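Local coordinates for protein SusD homolog (Bacteroides thetaiotaomicron, PDB 3SGH) that probably binds glycans at the bacterial surface as a SusD-like lipoprotein, presumably passing them to a partner outer-membrane transporter, at residues 23-28 with 102-107; 98-103 with 165-170; 173-178 with 229-234; 224-229 with 316-321; 236-241 with 312-317. All blocks are in the same frame, centred on the assembly; numbering follows the deposited sequence.

Contact 1 (23-28 with 102-107); sequences TMFNVY and YAMAQL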
# COMPACT_ATOMS: atom_id res chain seq x y z
N THR A 23 -7.92 -4.21 -18.61
CA THR A 23 -7.87 -5.25 -17.59
C THR A 23 -6.67 -5.07 -16.68
O THR A 23 -6.78 -5.22 -15.47
CB THR A 23 -7.71 -6.64 -18.20
OG1 THR A 23 -8.40 -6.68 -19.45
CG2 THR A 23 -8.22 -7.69 -17.23
N MSE A 24 -5.53 -4.77 -17.30
CA MSE A 24 -4.27 -4.64 -16.55
C MSE A 24 -4.41 -3.56 -15.49
O MSE A 24 -3.89 -3.67 -14.37
CB MSE A 24 -3.07 -4.31 -17.46
CG MSE A 24 -2.81 -5.33 -18.54
SE MSE A 24 -1.33 -4.82 -19.64
CE MSE A 24 0.00 -5.13 -18.31
N PHE A 25 -5.16 -2.51 -15.84
CA PHE A 25 -5.31 -1.36 -14.97
C PHE A 25 -5.98 -1.68 -13.63
O PHE A 25 -5.92 -0.86 -12.68
CB PHE A 25 -6.15 -0.27 -15.62
CG PHE A 25 -5.48 0.55 -16.71
CD1 PHE A 25 -4.11 0.62 -16.90
CD2 PHE A 25 -6.29 1.33 -17.51
CE1 PHE A 25 -3.57 1.46 -17.89
CE2 PHE A 25 -5.76 2.15 -18.50
CZ PHE A 25 -4.44 2.20 -18.70
N ASN A 26 -6.65 -2.84 -13.53
CA ASN A 26 -7.23 -3.21 -12.23
C ASN A 26 -6.18 -3.38 -11.11
O ASN A 26 -6.54 -3.31 -9.94
CB ASN A 26 -8.03 -4.48 -12.38
CG ASN A 26 -9.36 -4.22 -13.07
OD1 ASN A 26 -10.27 -3.67 -12.44
ND2 ASN A 26 -9.44 -4.50 -14.36
N VAL A 27 -4.90 -3.55 -11.43
CA VAL A 27 -3.90 -3.59 -10.36
C VAL A 27 -3.73 -2.29 -9.59
O VAL A 27 -3.22 -2.33 -8.48
CB VAL A 27 -2.52 -4.07 -10.81
CG1 VAL A 27 -2.61 -5.50 -11.45
CG2 VAL A 27 -1.82 -3.04 -11.73
N TYR A 28 -4.11 -1.15 -10.15
CA TYR A 28 -3.83 0.12 -9.49
C TYR A 28 -4.64 0.32 -8.22
O TYR A 28 -4.12 0.76 -7.22
CB TYR A 28 -4.08 1.26 -10.45
CG TYR A 28 -3.04 1.39 -11.54
CD1 TYR A 28 -1.71 1.61 -11.23
CD2 TYR A 28 -3.38 1.39 -12.88
CE1 TYR A 28 -0.72 1.76 -12.20
CE2 TYR A 28 -2.38 1.53 -13.86
CZ TYR A 28 -1.05 1.72 -13.51
OH TYR A 28 -0.03 1.87 -14.44
N TYR A 102 2.68 0.61 -25.09
CA TYR A 102 3.66 -0.28 -24.52
C TYR A 102 4.21 0.28 -23.22
O TYR A 102 4.37 -0.47 -22.25
CB TYR A 102 4.80 -0.53 -25.50
CG TYR A 102 5.85 -1.43 -24.95
CD1 TYR A 102 5.56 -2.75 -24.61
CD2 TYR A 102 7.17 -0.97 -24.77
CE1 TYR A 102 6.54 -3.59 -24.10
CE2 TYR A 102 8.15 -1.83 -24.27
CZ TYR A 102 7.82 -3.14 -23.96
OH TYR A 102 8.79 -4.01 -23.46
N ALA A 103 4.53 1.58 -23.20
CA ALA A 103 4.99 2.24 -21.98
C ALA A 103 3.96 2.01 -20.86
O ALA A 103 4.34 1.68 -19.72
CB ALA A 103 5.17 3.72 -22.24
N MSE A 104 2.68 2.21 -21.16
CA MSE A 104 1.65 2.01 -20.13
C MSE A 104 1.55 0.57 -19.67
O MSE A 104 1.25 0.31 -18.51
CB MSE A 104 0.29 2.54 -20.59
CG MSE A 104 0.27 4.05 -20.74
SE MSE A 104 0.54 4.98 -19.12
CE MSE A 104 -0.58 3.84 -17.97
N ALA A 105 1.79 -0.39 -20.58
CA ALA A 105 1.77 -1.81 -20.21
C ALA A 105 2.94 -2.13 -19.29
O ALA A 105 2.79 -2.82 -18.30
CB ALA A 105 1.77 -2.69 -21.47
N GLN A 106 4.09 -1.54 -19.56
CA GLN A 106 5.27 -1.69 -18.71
C GLN A 106 5.05 -1.10 -17.32
O GLN A 106 5.36 -1.73 -16.30
CB GLN A 106 6.45 -0.97 -19.35
CG GLN A 106 7.07 -1.73 -20.47
CD GLN A 106 8.42 -1.14 -20.86
OE1 GLN A 106 8.52 0.04 -21.16
NE2 GLN A 106 9.45 -1.97 -20.81
N LEU A 107 4.56 0.12 -17.30
CA LEU A 107 4.26 0.81 -16.02
C LEU A 107 3.25 0.02 -15.16
O LEU A 107 3.41 -0.14 -13.96
CB LEU A 107 3.77 2.21 -16.28
CG LEU A 107 3.32 3.02 -15.06
CD1 LEU A 107 4.48 3.25 -14.07
CD2 LEU A 107 2.73 4.38 -15.58
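Met-24 and Ala-105 mark the closest approach of the two backbones, with their CA atoms 7.6 Å apart. The first belongs to helix 17-24 and the second to helix 100-120, and side chains fill the space between them. Met-24, a selenomethionine, bends at its last torsion (chi3 71°), which sets CE against the backbone: Met-24 CE lies 3.6 Å from Ala-105 O. Its selenium, SE, is 4.2 Å from Ala-105 CB, and the small methyl of alanine suits a place where a long side chain comes down onto the helix. Phe-25 crosses Met-104, also a selenomethionine, at about a right angle, Phe-25 CE1 resting 3.8 Å from Met-104 CE. The flexible chain of Met-104, bent at chi2 and chi3, brings its methyl to the CE1 corner of the ring. Tyr-28 reaches farther along the helix, and its OH sits 3.6 Å from Leu-107 CG. That hydroxyl is not stranded among apolar groups, because it is hydrogen-bonded to OG1 of Thr-108. Behind the contact, Phe-176 meets the rings of both Phe-25 and Tyr-28 edge-to-face. Helix 87-95 touches Met-24 through Phe-88, and helix 181-198 packs on Met-104 and Leu-107 through Trp-184.

Contact 2 (98-103 with 165-170); sequences KGVIYA and GVNQDL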
# COMPACT_ATOMS: atom_id res chain seq x y z
N LYS A 98 7.20 -0.58 -28.66
CA LYS A 98 7.31 0.84 -28.91
C LYS A 98 6.02 1.58 -28.59
O LYS A 98 4.94 1.06 -28.80
CB LYS A 98 7.65 1.10 -30.39
CG LYS A 98 9.10 0.76 -30.79
CD LYS A 98 9.31 0.71 -32.32
CE LYS A 98 8.87 -0.63 -32.99
NZ LYS A 98 9.82 -1.82 -32.79
N GLY A 99 6.12 2.82 -28.16
CA GLY A 99 4.93 3.67 -28.12
C GLY A 99 4.32 3.77 -26.72
O GLY A 99 4.69 3.02 -25.83
N VAL A 100 3.38 4.70 -26.59
CA VAL A 100 2.74 5.01 -25.28
C VAL A 100 1.95 3.82 -24.72
O VAL A 100 1.92 3.62 -23.51
CB VAL A 100 1.86 6.25 -25.44
CG1 VAL A 100 0.93 6.44 -24.22
CG2 VAL A 100 2.75 7.49 -25.64
N ILE A 101 1.37 2.98 -25.57
CA ILE A 101 0.56 1.87 -25.07
C ILE A 101 1.51 0.83 -24.47
O ILE A 101 1.21 0.27 -23.42
CB ILE A 101 -0.39 1.26 -26.14
CG1 ILE A 101 -1.31 2.38 -26.68
CG2 ILE A 101 -1.16 0.06 -25.61
CD1 ILE A 101 -2.08 3.18 -25.61
N TYR A 102 2.68 0.61 -25.09
CA TYR A 102 3.66 -0.28 -24.52
C TYR A 102 4.21 0.28 -23.22
O TYR A 102 4.37 -0.47 -22.25
CB TYR A 102 4.80 -0.53 -25.50
CG TYR A 102 5.85 -1.43 -24.95
CD1 TYR A 102 5.56 -2.75 -24.61
CD2 TYR A 102 7.17 -0.97 -24.77
CE1 TYR A 102 6.54 -3.59 -24.10
CE2 TYR A 102 8.15 -1.83 -24.27
CZ TYR A 102 7.82 -3.14 -23.96
OH TYR A 102 8.79 -4.01 -23.46
N ALA A 103 4.53 1.58 -23.20
CA ALA A 103 4.99 2.24 -21.98
C ALA A 103 3.96 2.01 -20.86
O ALA A 103 4.34 1.68 -19.72
CB ALA A 103 5.17 3.72 -22.24
N GLY A 165 1.21 16.99 -26.08
CA GLY A 165 -0.14 17.19 -25.56
C GLY A 165 -0.78 15.83 -25.28
O GLY A 165 -0.14 14.78 -25.49
N VAL A 166 -2.04 15.86 -24.86
CA VAL A 166 -2.81 14.65 -24.46
C VAL A 166 -2.80 13.60 -25.57
O VAL A 166 -3.04 13.92 -26.74
CB VAL A 166 -4.29 15.00 -24.13
CG1 VAL A 166 -5.13 13.67 -23.95
CG2 VAL A 166 -4.35 15.90 -22.87
N ASN A 167 -2.55 12.35 -25.18
CA ASN A 167 -2.37 11.27 -26.15
C ASN A 167 -3.74 10.69 -26.48
O ASN A 167 -4.48 10.27 -25.57
CB ASN A 167 -1.45 10.22 -25.59
CG ASN A 167 -1.12 9.14 -26.58
OD1 ASN A 167 -1.87 8.18 -26.73
ND2 ASN A 167 -0.01 9.31 -27.30
N GLN A 168 -4.10 10.70 -27.76
CA GLN A 168 -5.46 10.36 -28.13
C GLN A 168 -5.72 8.84 -28.08
O GLN A 168 -6.83 8.44 -27.75
CB GLN A 168 -5.83 10.92 -29.51
CG GLN A 168 -5.73 12.46 -29.62
CD GLN A 168 -6.58 13.15 -28.61
OE1 GLN A 168 -7.82 13.03 -28.62
NE2 GLN A 168 -5.90 13.80 -27.63
N ASP A 169 -4.70 8.02 -28.35
CA ASP A 169 -4.86 6.53 -28.21
C ASP A 169 -5.16 6.15 -26.75
O ASP A 169 -6.06 5.35 -26.44
CB ASP A 169 -3.55 5.81 -28.56
CG ASP A 169 -3.20 5.90 -30.02
OD1 ASP A 169 -4.11 6.21 -30.82
OD2 ASP A 169 -2.01 5.66 -30.37
N LEU A 170 -4.38 6.74 -25.87
CA LEU A 170 -4.46 6.43 -24.46
C LEU A 170 -5.78 7.01 -23.87
O LEU A 170 -6.41 6.39 -23.02
CB LEU A 170 -3.22 6.95 -23.76
CG LEU A 170 -3.18 6.65 -22.25
CD1 LEU A 170 -3.31 5.15 -21.94
CD2 LEU A 170 -1.93 7.22 -21.66
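Val-100, in the first turn of helix 100-120, meets both Asn-167 and Leu-170 with its two methyl branches. CG1 stands anti to the backbone N (chi1 167°) and rests 3.9 Å from Leu-170 CD2, the two side chains crossing at about a right angle. The other branch meets Asn-167 tip to tip, with Val-100 CG2 3.7 Å from Asn-167 ND2. A short, branched valine can thus serve two neighbours at once. Ile-101, the next residue, lays its terminal methyl across the start of the opposing turn: Ile-101 CD1 is 4.2 Å from Leu-170 CA and 4.3 Å from Leu-170 CD1. The same CD1 also lies 4.2 Å from Asp-169 CB, touching the aliphatic root of a side chain exposed to solvent. Asn-167 suits its place for another reason, since it is the N-cap of the short helix 168-171. Its OD1 accepts from Leu-170 N at 3.0 Å, with the donor in the carbonyl plane, which ties the backbone of Leu-170 to the cap. Near the surface of the protein, the contact joins the start of helix 100-120 to helix 168-171. Helix 17-24 touches Ile-101 and Leu-170 through Leu-21, while helix 181-198 meets Val-100 and Asn-167 through Cys-181.

Contact 3 (173-178 with 229-234); sequences VDQFYK and DTTNGG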
# COMPACT_ATOMS: atom_id res chain seq x y z
N VAL A 173 -9.19 4.89 -23.23
CA VAL A 173 -9.30 3.86 -22.20
C VAL A 173 -8.83 4.29 -20.78
O VAL A 173 -9.00 3.54 -19.80
CB VAL A 173 -8.50 2.59 -22.59
CG1 VAL A 173 -9.04 2.00 -23.92
CG2 VAL A 173 -7.03 2.85 -22.61
N ASP A 174 -8.28 5.48 -20.69
CA ASP A 174 -7.59 5.93 -19.48
C ASP A 174 -8.53 6.69 -18.55
O ASP A 174 -8.64 7.91 -18.65
CB ASP A 174 -6.42 6.81 -19.87
CG ASP A 174 -5.66 7.39 -18.69
OD1 ASP A 174 -5.84 6.92 -17.51
OD2 ASP A 174 -4.83 8.31 -18.96
N GLN A 175 -9.11 5.99 -17.57
CA GLN A 175 -9.95 6.62 -16.55
C GLN A 175 -9.19 7.37 -15.46
O GLN A 175 -9.80 8.06 -14.63
CB GLN A 175 -10.86 5.58 -15.90
CG GLN A 175 -10.19 4.52 -15.00
CD GLN A 175 -9.84 3.23 -15.71
OE1 GLN A 175 -9.51 3.22 -16.91
NE2 GLN A 175 -9.88 2.12 -14.96
N PHE A 176 -7.87 7.21 -15.43
CA PHE A 176 -7.03 7.85 -14.39
C PHE A 176 -6.71 9.29 -14.76
O PHE A 176 -6.99 10.23 -13.98
CB PHE A 176 -5.76 7.02 -14.20
CG PHE A 176 -6.06 5.58 -13.84
CD1 PHE A 176 -6.28 5.21 -12.50
CD2 PHE A 176 -6.21 4.64 -14.82
CE1 PHE A 176 -6.60 3.91 -12.18
CE2 PHE A 176 -6.55 3.33 -14.50
CZ PHE A 176 -6.73 2.96 -13.19
N TYR A 177 -6.17 9.47 -15.96
CA TYR A 177 -5.72 10.78 -16.44
C TYR A 177 -6.16 11.16 -17.85
O TYR A 177 -5.66 12.14 -18.41
CB TYR A 177 -4.22 10.78 -16.38
CG TYR A 177 -3.60 10.64 -14.99
CD1 TYR A 177 -3.97 11.48 -13.93
CD2 TYR A 177 -2.57 9.74 -14.77
CE1 TYR A 177 -3.35 11.39 -12.68
CE2 TYR A 177 -1.94 9.65 -13.50
CZ TYR A 177 -2.32 10.49 -12.48
OH TYR A 177 -1.66 10.39 -11.28
N LYS A 178 -7.08 10.40 -18.44
CA LYS A 178 -7.70 10.74 -19.75
C LYS A 178 -6.65 10.98 -20.85
O LYS A 178 -6.83 11.82 -21.75
CB LYS A 178 -8.59 11.96 -19.57
CG LYS A 178 -9.72 11.77 -18.54
CD LYS A 178 -10.67 13.01 -18.50
CE LYS A 178 -12.12 12.69 -17.98
NZ LYS A 178 -12.17 12.15 -16.56
N ASP A 229 -9.09 5.63 -9.66
CA ASP A 229 -9.73 4.79 -10.69
C ASP A 229 -11.13 5.37 -10.83
O ASP A 229 -12.06 4.97 -10.14
CB ASP A 229 -9.72 3.31 -10.28
CG ASP A 229 -10.15 2.38 -11.41
OD1 ASP A 229 -10.90 2.85 -12.32
OD2 ASP A 229 -9.79 1.20 -11.35
N THR A 230 -11.26 6.37 -11.68
CA THR A 230 -12.45 7.21 -11.65
C THR A 230 -13.74 6.48 -12.01
O THR A 230 -14.84 6.95 -11.62
CB THR A 230 -12.33 8.47 -12.54
OG1 THR A 230 -12.30 8.08 -13.91
CG2 THR A 230 -11.08 9.34 -12.16
N THR A 231 -13.63 5.41 -12.78
CA THR A 231 -14.80 4.60 -13.17
C THR A 231 -14.93 3.33 -12.33
O THR A 231 -15.77 2.48 -12.61
CB THR A 231 -14.68 4.22 -14.61
OG1 THR A 231 -13.48 3.48 -14.80
CG2 THR A 231 -14.67 5.50 -15.53
N ASN A 232 -14.04 3.18 -11.33
CA ASN A 232 -13.91 1.94 -10.59
C ASN A 232 -13.90 0.73 -11.56
O ASN A 232 -14.67 -0.22 -11.43
CB ASN A 232 -15.02 1.85 -9.59
CG ASN A 232 -14.77 2.72 -8.39
OD1 ASN A 232 -13.67 2.65 -7.79
ND2 ASN A 232 -15.76 3.54 -8.02
N GLY A 233 -13.00 0.80 -12.53
CA GLY A 233 -12.73 -0.35 -13.40
C GLY A 233 -13.89 -0.63 -14.35
O GLY A 233 -14.08 -1.76 -14.80
N GLY A 234 -14.65 0.42 -14.66
CA GLY A 234 -15.85 0.31 -15.48
C GLY A 234 -17.06 -0.23 -14.74
O GLY A 234 -18.17 -0.34 -15.33
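Gln-175 lies against Asp-229, Thr-230 and Thr-231, and nearly every atom of its side chain finds a partner. CB comes first, 3.5 Å from Thr-230 OG1 and equally near Thr-231 OG1. CG, placed between the backbone N and the carbonyl carbon (chi1 69°), passes 3.2 Å from Asp-229 OD1 and lies over one face of the Phe-176 ring, toward its rim. The chain then bends at chi2, and CD lies 3.6 Å from the same Asp-229 OD1. At the tip, Gln-175 NE2 donates to Asp-229 OD1 at 2.9 Å, the N-H pointing almost straight at it (161°). The opposing residues Asp-229 to Asn-232 form a type I beta turn, in the connection from strand 227-229 to helix 239-245. Asp-229 OD1 also accepts from Gly-233 N at 2.9 Å, so the two donors grip one oxygen from opposite faces of the carboxylate plane. An alanine in place of Asp-229 would probably leave Gln-175 NE2 and Gly-233 N without their shared acceptor. Phe-176 packs on the same residue, its CE1 3.6 Å from Asp-229 CA. On the backbone side, Thr-230 OG1 donates to Gln-175 O at 2.6 Å, on a lone pair, a bond within reach of the short threonine side chain.

Contact 4 (224-229 with 316-321); sequences GDSSYD and VMYAAE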
# COMPACT_ATOMS: atom_id res chain seq x y z
N GLY A 224 -4.23 17.86 -7.91
CA GLY A 224 -4.68 17.53 -9.27
C GLY A 224 -3.85 16.45 -9.94
O GLY A 224 -4.22 15.92 -10.97
N ASP A 225 -2.71 16.13 -9.35
CA ASP A 225 -1.85 15.09 -9.85
C ASP A 225 -2.21 13.67 -9.36
O ASP A 225 -1.75 12.66 -9.93
CB ASP A 225 -0.40 15.38 -9.45
CG ASP A 225 0.16 16.67 -10.06
OD1 ASP A 225 -0.35 17.13 -11.08
OD2 ASP A 225 1.16 17.23 -9.50
N SER A 226 -2.97 13.60 -8.28
CA SER A 226 -3.29 12.33 -7.65
C SER A 226 -4.04 11.42 -8.60
O SER A 226 -4.83 11.89 -9.43
CB SER A 226 -4.15 12.57 -6.40
OG SER A 226 -3.37 13.30 -5.41
N SER A 227 -3.83 10.12 -8.46
CA SER A 227 -4.47 9.12 -9.30
C SER A 227 -5.58 8.40 -8.57
O SER A 227 -5.35 7.82 -7.47
CB SER A 227 -3.45 8.06 -9.74
OG SER A 227 -4.09 7.06 -10.51
N TYR A 228 -6.75 8.40 -9.22
CA TYR A 228 -7.94 7.63 -8.80
C TYR A 228 -8.52 6.78 -9.97
O TYR A 228 -8.44 7.19 -11.13
CB TYR A 228 -9.03 8.55 -8.38
CG TYR A 228 -8.80 9.35 -7.12
CD1 TYR A 228 -8.12 10.55 -7.18
CD2 TYR A 228 -9.35 8.96 -5.91
CE1 TYR A 228 -7.91 11.32 -6.03
CE2 TYR A 228 -9.21 9.76 -4.77
CZ TYR A 228 -8.48 10.93 -4.84
OH TYR A 228 -8.30 11.72 -3.73
N ASP A 229 -9.09 5.63 -9.66
CA ASP A 229 -9.73 4.79 -10.69
C ASP A 229 -11.13 5.37 -10.83
O ASP A 229 -12.06 4.97 -10.14
CB ASP A 229 -9.72 3.31 -10.28
CG ASP A 229 -10.15 2.38 -11.41
OD1 ASP A 229 -10.90 2.85 -12.32
OD2 ASP A 229 -9.79 1.20 -11.35
N VAL A 316 -5.46 5.47 -6.02
CA VAL A 316 -4.27 4.74 -6.40
C VAL A 316 -3.05 5.37 -5.69
O VAL A 316 -2.35 4.70 -4.94
CB VAL A 316 -4.04 4.69 -7.89
CG1 VAL A 316 -2.72 3.88 -8.19
CG2 VAL A 316 -5.29 4.10 -8.63
N MSE A 317 -2.81 6.66 -5.90
CA MSE A 317 -1.64 7.28 -5.34
C MSE A 317 -1.87 8.76 -5.20
O MSE A 317 -2.33 9.40 -6.15
CB MSE A 317 -0.45 7.01 -6.27
CG MSE A 317 0.85 7.63 -5.77
SE MSE A 317 2.27 7.41 -7.17
CE MSE A 317 2.49 5.61 -6.86
N TYR A 318 -1.54 9.30 -4.03
CA TYR A 318 -1.80 10.69 -3.72
C TYR A 318 -0.58 11.56 -3.83
O TYR A 318 0.53 11.13 -3.53
CB TYR A 318 -2.30 10.81 -2.29
CG TYR A 318 -3.61 10.13 -1.94
CD1 TYR A 318 -4.80 10.51 -2.51
CD2 TYR A 318 -3.64 9.10 -1.05
CE1 TYR A 318 -5.99 9.93 -2.17
CE2 TYR A 318 -4.86 8.53 -0.68
CZ TYR A 318 -6.03 8.95 -1.22
OH TYR A 318 -7.21 8.34 -0.81
N ALA A 319 -0.79 12.83 -4.20
CA ALA A 319 0.30 13.78 -4.31
C ALA A 319 1.07 13.89 -2.97
O ALA A 319 2.30 14.07 -2.98
CB ALA A 319 -0.20 15.15 -4.79
N ALA A 320 0.35 13.77 -1.85
CA ALA A 320 0.98 13.82 -0.52
C ALA A 320 2.12 12.81 -0.37
O ALA A 320 3.12 13.09 0.29
CB ALA A 320 -0.09 13.63 0.61
N GLU A 321 1.98 11.62 -0.98
CA GLU A 321 2.99 10.57 -0.83
C GLU A 321 4.33 11.04 -1.39
O GLU A 321 5.37 10.75 -0.81
CB GLU A 321 2.56 9.28 -1.52
CG GLU A 321 3.49 8.12 -1.19
CD GLU A 321 3.14 6.79 -1.85
OE1 GLU A 321 2.05 6.68 -2.43
OE2 GLU A 321 3.95 5.84 -1.70
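Ser-227 pairs with Val-316 and Met-317 in the tightest part of this contact, where residues 226-229 and 316-319 run in nearly opposite directions (166° apart). Ser-227 N donates to Met-317 O at 2.8 Å, and Ser-227 O accepts two bonds in return, from Val-316 N at 2.8 Å and from Met-317 N at 3.2 Å. The Met-317 N-H meets that oxygen on a lone pair, while the Val-316 N-H comes in tilted from the carbonyl plane. Side chains close in as well: Ser-227 OG lies 3.5 Å from Val-316 CB, a serine being small enough to sit over the branched carbon. Ser-226 adds a side-chain bond, its OG accepting from Ala-319 N at 2.9 Å, near the start of helix 319-331. The same OG is hydrogen-bonded to OE1 of Glu-354, so two partners hold it. An alanine in place of Ser-226 would probably leave Ala-319 N and the Glu-354 carboxylate without this shared hydroxyl. The packing is looser toward Tyr-228, which is partly exposed. There the edge of the Tyr-318 ring points toward the Tyr-228 ring face in an offset edge-to-face pair, with centroids 5.8 Å apart and planes at 74°. Tyr-228 OH comes in at the Tyr-318 edge, 3.3 Å from CE1, and is hydrogen-bonded to OE2 of Glu-354; Tyr-318 OH is bonded to Tyr-419 O. Two residues, Val-316 and Met-317, facing the single Ser-227 make a classic beta bulge in a two-stranded antiparallel sheet, set among the helices of this alpha-alpha superhelical protein.

Contact 5 (236-241 with 312-317); sequences NENGYA and LPQPVM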
# COMPACT_ATOMS: atom_id res chain seq x y z
N ASN A 236 -18.27 1.29 -12.03
CA ASN A 236 -18.92 2.54 -11.58
C ASN A 236 -19.51 2.48 -10.17
O ASN A 236 -20.40 3.27 -9.79
CB ASN A 236 -19.89 3.03 -12.65
CG ASN A 236 -19.13 3.56 -13.88
OD1 ASN A 236 -18.52 4.66 -13.84
ND2 ASN A 236 -19.14 2.79 -14.94
N GLU A 237 -19.02 1.52 -9.42
CA GLU A 237 -19.26 1.44 -7.99
C GLU A 237 -18.07 0.76 -7.34
O GLU A 237 -17.47 -0.17 -7.92
CB GLU A 237 -20.59 0.76 -7.66
CG GLU A 237 -20.73 -0.63 -8.09
CD GLU A 237 -22.11 -1.22 -7.75
OE1 GLU A 237 -23.11 -0.86 -8.43
OE2 GLU A 237 -22.19 -2.04 -6.80
N ASN A 238 -17.70 1.20 -6.14
CA ASN A 238 -16.46 0.74 -5.58
C ASN A 238 -16.64 -0.56 -4.78
O ASN A 238 -17.72 -0.87 -4.29
CB ASN A 238 -15.71 1.84 -4.81
CG ASN A 238 -16.40 2.25 -3.51
OD1 ASN A 238 -16.47 1.44 -2.60
ND2 ASN A 238 -16.80 3.55 -3.38
N GLY A 239 -15.58 -1.31 -4.71
CA GLY A 239 -15.57 -2.58 -3.99
C GLY A 239 -15.66 -2.44 -2.50
O GLY A 239 -16.21 -3.30 -1.85
N TYR A 240 -15.13 -1.34 -1.95
CA TYR A 240 -15.18 -1.15 -0.50
C TYR A 240 -16.61 -1.09 -0.03
O TYR A 240 -16.92 -1.65 1.02
CB TYR A 240 -14.44 0.09 -0.06
CG TYR A 240 -12.91 0.05 -0.02
CD1 TYR A 240 -12.22 -0.67 0.94
CD2 TYR A 240 -12.17 0.80 -0.94
CE1 TYR A 240 -10.88 -0.66 1.01
CE2 TYR A 240 -10.79 0.83 -0.87
CZ TYR A 240 -10.14 0.11 0.11
OH TYR A 240 -8.77 0.14 0.22
N ALA A 241 -17.47 -0.43 -0.79
CA ALA A 241 -18.86 -0.28 -0.36
C ALA A 241 -19.54 -1.67 -0.33
O ALA A 241 -20.35 -1.95 0.56
CB ALA A 241 -19.60 0.66 -1.25
N LEU A 312 -17.98 6.75 -5.20
CA LEU A 312 -16.66 7.30 -4.95
C LEU A 312 -15.57 6.43 -5.61
O LEU A 312 -15.64 5.20 -5.56
CB LEU A 312 -16.38 7.49 -3.47
CG LEU A 312 -17.17 8.60 -2.73
CD1 LEU A 312 -17.00 8.36 -1.25
CD2 LEU A 312 -16.66 9.96 -3.19
N PRO A 313 -14.60 7.08 -6.27
CA PRO A 313 -13.54 6.34 -6.98
C PRO A 313 -12.48 5.82 -6.02
O PRO A 313 -12.01 6.57 -5.14
CB PRO A 313 -12.95 7.41 -7.93
CG PRO A 313 -13.12 8.72 -7.20
CD PRO A 313 -14.49 8.54 -6.47
N GLN A 314 -12.05 4.58 -6.20
CA GLN A 314 -10.95 4.07 -5.40
C GLN A 314 -9.64 4.77 -5.75
O GLN A 314 -9.33 4.97 -6.93
CB GLN A 314 -10.83 2.55 -5.50
CG GLN A 314 -12.03 1.89 -4.78
CD GLN A 314 -11.96 0.38 -4.66
OE1 GLN A 314 -13.01 -0.24 -4.45
NE2 GLN A 314 -10.75 -0.21 -4.75
N PRO A 315 -8.86 5.17 -4.72
CA PRO A 315 -7.57 5.85 -4.90
C PRO A 315 -6.43 4.93 -5.29
O PRO A 315 -6.45 3.73 -4.95
CB PRO A 315 -7.28 6.44 -3.53
CG PRO A 315 -7.98 5.57 -2.60
CD PRO A 315 -9.23 5.09 -3.28
N VAL A 316 -5.46 5.47 -6.02
CA VAL A 316 -4.27 4.74 -6.40
C VAL A 316 -3.05 5.37 -5.69
O VAL A 316 -2.35 4.70 -4.94
CB VAL A 316 -4.04 4.69 -7.89
CG1 VAL A 316 -2.72 3.88 -8.19
CG2 VAL A 316 -5.29 4.10 -8.63
N MSE A 317 -2.81 6.66 -5.90
CA MSE A 317 -1.64 7.28 -5.34
C MSE A 317 -1.87 8.76 -5.20
O MSE A 317 -2.33 9.40 -6.15
CB MSE A 317 -0.45 7.01 -6.27
CG MSE A 317 0.85 7.63 -5.77
SE MSE A 317 2.27 7.41 -7.17
CE MSE A 317 2.49 5.61 -6.86
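Asn-238 and Gln-314 bring their backbones nearest, CA to CA 6.4 Å, where the start of helix 239-245 meets the strand 314-317. Gln-314 reaches over with a chain extended beyond CG, which carries its amide oxygen to the N-terminal start of the helix. Gln-314 OE1 accepts from Gly-239 N at 2.8 Å, the donor lying close to the C=O line, and takes a second, weak bond from Tyr-240 N at 3.5 Å. The ring of Tyr-240 lies against the glutamine amide, its plane turned 47° from it, with Tyr-240 CD2 3.7 Å from Gln-314 CD. Asn-238 works in both directions. Its ND2 donates to Leu-312 O at 3.0 Å, with that oxygen near the amide plane, and is also hydrogen-bonded to Ile-306 O. Its CG sits between the backbone N and the carbonyl carbon (chi1 69°), and from there OD1 accepts from Ala-241 N at 2.8 Å, nearly in line with its own C=O. Asn-238 is thus a true N-cap, and Gln-314 is a long-range acceptor from the neighbouring strand, taking N-H groups of the first turn that the helix itself cannot pair.

Contact 2 lies farthest from the centre of the chain, about 27 Å from it, and contact 4 nearest, about 13 Å, both measured from the contact's centre. Contacts 1 and 2 share helix 100-120, with centres 12 Å apart, and Met-104 packs on Leu-170 between them. Contact 3 follows along the chain and touches contact 1 where Phe-176 meets Phe-25 and Tyr-28. Its segments alternate with those of contact 4, and the two share Asp-229. Contacts 4 and 5, with centres 13 Å apart, both use strand 314-317, which pairs with strand 227-229. Contacts 2 and 5 lie farthest apart, their centres about 25 Å from each other. A continuous band of packing thus joins the early helices to the small sheet within this SusD-like fold.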